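PDB 5N4B: dual function macrocyclase-peptidase POPB from Galerina marginata, which cleaves peptide bonds after prolyl residues and macrocyclizes the trimmed peptide in the biosynthesis of the amanitin toxins. Local coordinates for residues F418-R432 and F443-P456. The protein carries 1 engineered substitution. Residues are numbered along the deposited sequence; the frame is centred on the assembly and turned at random. Where two conformers were deposited one is given.
Sequences FLTLSGFNTPGTIAR and FSILRTTKVNELDP
Arg-432 and Ser-444 form a hydrogen-bonded pair between strand 426-432 and the antiparallel strand 443-448. Arg-432 N to Ser-444 O is 2.8 Å and Ser-444 N to Arg-432 O is 2.9 Å. Ile-430 N gives a nearly straight bond to Arg-447 O (177° at the hydrogen). Ile-430 O accepts twice, from Leu-446 N at 2.8 Å and from Arg-447 N at 3.3 Å. Two residues thus face one, a classic beta bulge. Gly-428 O is also gripped twice by Thr-449, through its N and its OG1. The hydroxyl bond is 2.7 Å from OG1 to O and lies in the carbonyl plane, on a lone pair. With OG1 beside its own backbone N (chi1 -58°), Thr-449 can present both donors to that oxygen.

These strands are the third and the outermost, fourth strand of the last four-stranded blade of the beta-propeller. Strand 84-90 of the first blade lies against Ile-430, Phe-418 and Leu-446.

Apolar side chains also meet on both faces of the pair. Leu-446 lies alongside Ile-430, CD2 to CG2, and the same CD2 reaches Phe-418 CE1. On the other face, Ala-431 CB sits 3.5 Å from Phe-443 CZ, while Leu-419 CD1 meets that ring at its edge. Ile-445 covers Thr-429 CG2 and Ala-431 CB. Past the end of strand 443-448, Val-451 and Pro-456 pack on Pro-427. Val-451 CG1 is 3.6 Å from Pro-427 CB.

Water contacts gather at Ser-444 OG. One water links it to Arg-432 O. A second joins Ser-444 OG to Arg-432 NE, accepting from NE at 2.9 Å in the guanidinium plane.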
loop_
_atom_site.group_PDB
_atom_site.type_symbol
_atom_site.label_atom_id
_atom_site.label_comp_id
_atom_site.label_asym_id
_atom_site.label_seq_id
_atom_site.Cartn_x
_atom_site.Cartn_y
_atom_site.Cartn_z
ATOM N N PHE A 418 3.876 -21.402 3.998
ATOM C CA PHE A 418 4.411 -20.906 2.752
ATOM C C PHE A 418 5.128 -19.580 2.949
ATOM O O PHE A 418 4.890 -18.817 3.892
ATOM C CB PHE A 418 3.302 -20.654 1.701
ATOM C CG PHE A 418 2.562 -21.866 1.336
ATOM C CD1 PHE A 418 3.123 -22.802 0.474
ATOM C CD2 PHE A 418 1.310 -22.118 1.875
ATOM C CE1 PHE A 418 2.449 -23.963 0.178
ATOM C CE2 PHE A 418 0.630 -23.305 1.530
ATOM C CZ PHE A 418 1.221 -24.197 0.729
ATOM N N LEU A 419 6.050 -19.329 2.018
ATOM C CA LEU A 419 6.695 -18.030 1.847
ATOM C C LEU A 419 6.412 -17.531 0.445
ATOM O O LEU A 419 6.541 -18.292 -0.534
ATOM C CB LEU A 419 8.201 -18.092 2.045
ATOM C CG LEU A 419 8.700 -18.705 3.328
ATOM C CD1 LEU A 419 10.244 -18.860 3.253
ATOM C CD2 LEU A 419 8.294 -17.912 4.503
ATOM N N THR A 420 6.037 -16.264 0.338
ATOM C CA THR A 420 5.939 -15.606 -0.962
ATOM C C THR A 420 7.124 -14.656 -1.098
ATOM O O THR A 420 7.375 -13.821 -0.216
ATOM C CB THR A 420 4.609 -14.916 -1.179
ATOM O OG1 THR A 420 4.381 -13.955 -0.182
ATOM C CG2 THR A 420 3.485 -15.928 -1.056
ATOM N N LEU A 421 7.880 -14.826 -2.173
ATOM C CA LEU A 421 9.191 -14.210 -2.385
ATOM C C LEU A 421 9.152 -13.447 -3.700
ATOM O O LEU A 421 8.772 -14.010 -4.739
ATOM C CB LEU A 421 10.294 -15.295 -2.453
ATOM C CG LEU A 421 10.296 -16.252 -1.261
ATOM C CD1 LEU A 421 11.295 -17.340 -1.546
ATOM C CD2 LEU A 421 10.605 -15.537 0.039
ATOM N N SER A 422 9.565 -12.193 -3.677
ATOM C CA SER A 422 9.689 -11.434 -4.924
ATOM C C SER A 422 10.732 -10.348 -4.756
ATOM O O SER A 422 11.160 -10.040 -3.651
ATOM C CB SER A 422 8.369 -10.838 -5.382
ATOM O OG SER A 422 7.993 -9.728 -4.577
ATOM N N GLY A 423 11.153 -9.768 -5.870
ATOM C CA GLY A 423 12.133 -8.714 -5.832
ATOM C C GLY A 423 12.347 -8.177 -7.223
ATOM O O GLY A 423 11.598 -8.490 -8.141
ATOM N N PHE A 424 13.340 -7.313 -7.370
ATOM C CA PHE A 424 13.467 -6.583 -8.617
ATOM C C PHE A 424 13.616 -7.488 -9.820
ATOM O O PHE A 424 13.123 -7.127 -10.909
ATOM C CB PHE A 424 14.634 -5.586 -8.548
ATOM C CG PHE A 424 14.434 -4.491 -7.536
ATOM C CD1 PHE A 424 13.431 -3.583 -7.658
ATOM C CD2 PHE A 424 15.304 -4.381 -6.464
ATOM C CE1 PHE A 424 13.225 -2.591 -6.753
ATOM C CE2 PHE A 424 15.137 -3.376 -5.552
ATOM C CZ PHE A 424 14.112 -2.476 -5.672
ATOM N N ASN A 425 14.253 -8.642 -9.650
ATOM C CA ASN A 425 14.382 -9.637 -10.720
ATOM C C ASN A 425 13.852 -11.015 -10.323
ATOM O O ASN A 425 14.219 -12.014 -10.940
ATOM C CB ASN A 425 15.807 -9.694 -11.232
ATOM C CG ASN A 425 16.790 -10.106 -10.175
ATOM O OD1 ASN A 425 16.425 -10.729 -9.175
ATOM N ND2 ASN A 425 18.060 -9.742 -10.379
ATOM N N THR A 426 12.937 -11.074 -9.349
ATOM C CA THR A 426 12.289 -12.316 -8.928
ATOM C C THR A 426 10.784 -12.116 -9.085
ATOM O O THR A 426 10.164 -11.412 -8.269
ATOM C CB THR A 426 12.615 -12.717 -7.492
ATOM O OG1 THR A 426 14.021 -12.946 -7.386
ATOM C CG2 THR A 426 11.846 -13.976 -7.093
ATOM N N PRO A 427 10.153 -12.686 -10.114
ATOM C CA PRO A 427 8.746 -12.371 -10.372
ATOM C C PRO A 427 7.745 -12.815 -9.317
ATOM O O PRO A 427 6.720 -12.167 -9.142
ATOM C CB PRO A 427 8.472 -13.081 -11.707
ATOM C CG PRO A 427 9.740 -13.528 -12.242
ATOM C CD PRO A 427 10.826 -13.384 -11.233
ATOM N N GLY A 428 7.998 -13.926 -8.637
ATOM C CA GLY A 428 7.104 -14.426 -7.616
ATOM C C GLY A 428 7.286 -15.894 -7.421
ATOM O O GLY A 428 6.822 -16.715 -8.215
ATOM N N THR A 429 7.963 -16.254 -6.350
ATOM C CA THR A 429 8.222 -17.630 -5.999
ATOM C C THR A 429 7.417 -17.960 -4.751
ATOM O O THR A 429 7.359 -17.166 -3.793
ATOM C CB THR A 429 9.691 -17.816 -5.737
ATOM O OG1 THR A 429 10.374 -17.590 -6.983
ATOM C CG2 THR A 429 10.012 -19.230 -5.218
ATOM N N ILE A 430 6.788 -19.133 -4.735
ATOM C CA ILE A 430 6.064 -19.616 -3.565
ATOM C C ILE A 430 6.824 -20.827 -3.065
ATOM O O ILE A 430 6.946 -21.826 -3.783
ATOM C CB ILE A 430 4.603 -19.974 -3.892
ATOM C CG1 ILE A 430 3.848 -18.762 -4.484
ATOM C CG2 ILE A 430 3.924 -20.523 -2.651
ATOM C CD1 ILE A 430 2.683 -19.061 -5.296
ATOM N N ALA A 431 7.375 -20.722 -1.849
ATOM C CA ALA A 431 8.095 -21.811 -1.207
ATOM C C ALA A 431 7.227 -22.419 -0.128
ATOM O O ALA A 431 6.348 -21.767 0.434
ATOM C CB ALA A 431 9.390 -21.312 -0.588
ATOM N N ARG A 432 7.464 -23.714 0.126
ATOM C CA ARG A 432 6.708 -24.497 1.096
ATOM C C ARG A 432 7.668 -25.118 2.089
ATOM O O ARG A 432 8.683 -25.690 1.695
ATOM C CB ARG A 432 5.903 -25.593 0.410
ATOM C CG ARG A 432 5.044 -26.442 1.351
ATOM C CD ARG A 432 4.041 -27.351 0.590
ATOM N NE ARG A 432 4.785 -28.300 -0.214
ATOM C CZ ARG A 432 4.951 -29.590 0.076
ATOM N NH1 ARG A 432 4.361 -30.166 1.122
ATOM N NH2 ARG A 432 5.701 -30.316 -0.737
ATOM N N PHE A 443 11.977 -28.104 3.025
ATOM C CA PHE A 443 11.805 -26.879 2.259
ATOM C C PHE A 443 11.821 -27.167 0.770
ATOM O O PHE A 443 12.702 -27.887 0.273
ATOM C CB PHE A 443 12.937 -25.910 2.596
ATOM C CG PHE A 443 12.779 -24.543 2.013
ATOM C CD1 PHE A 443 11.928 -23.627 2.594
ATOM C CD2 PHE A 443 13.471 -24.175 0.871
ATOM C CE1 PHE A 443 11.785 -22.326 2.055
ATOM C CE2 PHE A 443 13.313 -22.874 0.339
ATOM C CZ PHE A 443 12.476 -21.976 0.981
ATOM N N SER A 444 10.830 -26.641 0.044
ATOM C CA SER A 444 10.750 -26.855 -1.392
ATOM C C SER A 444 10.141 -25.633 -2.067
ATOM O O SER A 444 9.556 -24.769 -1.423
ATOM C CB SER A 444 9.901 -28.078 -1.737
ATOM O OG SER A 444 8.541 -27.929 -1.403
ATOM N N ILE A 445 10.243 -25.598 -3.391
ATOM C CA ILE A 445 9.616 -24.566 -4.192
ATOM C C ILE A 445 8.331 -25.157 -4.748
ATOM O O ILE A 445 8.338 -26.176 -5.461
ATOM C CB ILE A 445 10.546 -24.079 -5.303
ATOM C CG1 ILE A 445 11.825 -23.513 -4.743
ATOM C CG2 ILE A 445 9.800 -23.041 -6.103
ATOM C CD1 ILE A 445 11.668 -22.457 -3.697
ATOM N N LEU A 446 7.201 -24.543 -4.396
ATOM C CA LEU A 446 5.900 -24.967 -4.890
ATOM C C LEU A 446 5.655 -24.479 -6.306
ATOM O O LEU A 446 5.236 -25.242 -7.163
ATOM C CB LEU A 446 4.806 -24.432 -3.972
ATOM C CG LEU A 446 3.398 -24.881 -4.359
ATOM C CD1 LEU A 446 3.091 -26.346 -3.885
ATOM C CD2 LEU A 446 2.320 -23.934 -3.819
ATOM N N ARG A 447 5.874 -23.189 -6.556
ATOM C CA ARG A 447 5.628 -22.598 -7.859
ATOM C C ARG A 447 6.586 -21.442 -8.053
ATOM O O ARG A 447 6.941 -20.753 -7.095
ATOM C CB ARG A 447 4.216 -21.967 -7.985
ATOM C CG ARG A 447 3.098 -22.876 -7.616
ATOM C CD ARG A 447 1.730 -22.271 -7.989
ATOM N NE ARG A 447 1.534 -22.292 -9.416
ATOM C CZ ARG A 447 0.371 -22.098 -10.010
ATOM N NH1 ARG A 447 -0.702 -21.818 -9.314
ATOM N NH2 ARG A 447 0.273 -22.232 -11.320
ATOM N N THR A 448 6.985 -21.237 -9.314
ATOM C CA THR A 448 7.735 -20.077 -9.747
ATOM C C THR A 448 6.959 -19.380 -10.864
ATOM O O THR A 448 6.520 -20.042 -11.800
ATOM C CB THR A 448 9.079 -20.552 -10.253
ATOM O OG1 THR A 448 9.715 -21.356 -9.241
ATOM C CG2 THR A 448 9.925 -19.376 -10.637
ATOM N N THR A 449 6.815 -18.069 -10.778
ATOM C CA THR A 449 6.114 -17.297 -11.795
ATOM C C THR A 449 7.003 -17.189 -13.023
ATOM O O THR A 449 8.170 -16.807 -12.916
ATOM C CB THR A 449 5.775 -15.915 -11.228
ATOM O OG1 THR A 449 4.984 -16.051 -10.045
ATOM C CG2 THR A 449 4.937 -15.102 -12.197
ATOM N N LYS A 450 6.446 -17.525 -14.184
ATOM C CA LYS A 450 7.139 -17.460 -15.471
ATOM C C LYS A 450 6.612 -16.264 -16.235
ATOM O O LYS A 450 5.411 -16.166 -16.491
ATOM C CB LYS A 450 6.885 -18.721 -16.302
ATOM C CG LYS A 450 7.226 -20.032 -15.639
ATOM C CD LYS A 450 8.625 -20.023 -15.055
ATOM C CE LYS A 450 8.960 -21.398 -14.457
ATOM N NZ LYS A 450 7.863 -21.934 -13.545
ATOM N N VAL A 451 7.496 -15.360 -16.616
ATOM C CA VAL A 451 7.065 -14.099 -17.229
ATOM C C VAL A 451 7.039 -14.214 -18.750
ATOM O O VAL A 451 7.221 -15.312 -19.293
ATOM C CB VAL A 451 7.860 -12.918 -16.687
ATOM C CG1 VAL A 451 7.688 -12.858 -15.163
ATOM C CG2 VAL A 451 9.337 -13.001 -17.111
ATOM N N ASN A 452 6.787 -13.109 -19.438
ATOM C CA ASN A 452 6.610 -13.094 -20.900
ATOM C C ASN A 452 7.587 -12.107 -21.526
ATOM O O ASN A 452 7.647 -10.928 -21.121
ATOM C CB ASN A 452 5.190 -12.700 -21.265
ATOM C CG ASN A 452 4.899 -12.877 -22.735
ATOM O OD1 ASN A 452 5.255 -13.894 -23.321
ATOM N ND2 ASN A 452 4.287 -11.884 -23.336
ATOM N N GLU A 453 8.323 -12.606 -22.523
ATOM C CA GLU A 453 9.311 -11.842 -23.298
ATOM C C GLU A 453 10.586 -11.533 -22.511
ATOM O O GLU A 453 11.690 -11.958 -22.903
ATOM C CB GLU A 453 8.711 -10.601 -23.942
ATOM C CG GLU A 453 7.573 -10.923 -24.983
ATOM C CD GLU A 453 7.199 -9.745 -25.855
ATOM O OE1 GLU A 453 7.792 -8.669 -25.718
ATOM O OE2 GLU A 453 6.268 -9.856 -26.691
ATOM N N LEU A 454 10.424 -10.899 -21.364
ATOM C CA LEU A 454 11.507 -10.584 -20.461
ATOM C C LEU A 454 12.181 -11.856 -19.976
ATOM O O LEU A 454 11.529 -12.849 -19.682
ATOM C CB LEU A 454 10.934 -9.931 -19.190
ATOM C CG LEU A 454 10.514 -8.499 -19.220
ATOM C CD1 LEU A 454 9.826 -8.148 -17.922
ATOM C CD2 LEU A 454 11.723 -7.556 -19.519
ATOM N N ASP A 455 13.489 -11.767 -19.766
ATOM C CA ASP A 455 14.211 -12.773 -18.984
ATOM C C ASP A 455 14.729 -12.079 -17.731
ATOM O O ASP A 455 15.623 -11.216 -17.808
ATOM C CB ASP A 455 15.360 -13.391 -19.778
ATOM C CG ASP A 455 16.086 -14.534 -19.018
ATOM O OD1 ASP A 455 15.906 -14.695 -17.794
ATOM O OD2 ASP A 455 16.885 -15.273 -19.679
ATOM N N PRO A 456 14.203 -12.414 -16.570
ATOM C CA PRO A 456 14.654 -11.742 -15.360
ATOM C C PRO A 456 16.142 -11.832 -15.109
ATOM O O PRO A 456 16.703 -10.950 -14.456
ATOM C CB PRO A 456 13.846 -12.433 -14.268
ATOM C CG PRO A 456 12.646 -12.941 -14.931
ATOM C CD PRO A 456 13.099 -13.350 -16.305
HETATM O O HOH W 1 8.086 -28.562 1.185
HETATM O O HOH W 2 6.145 -27.519 -2.673
HETATM O O HOH W 3 7.846 -30.651 -3.065
#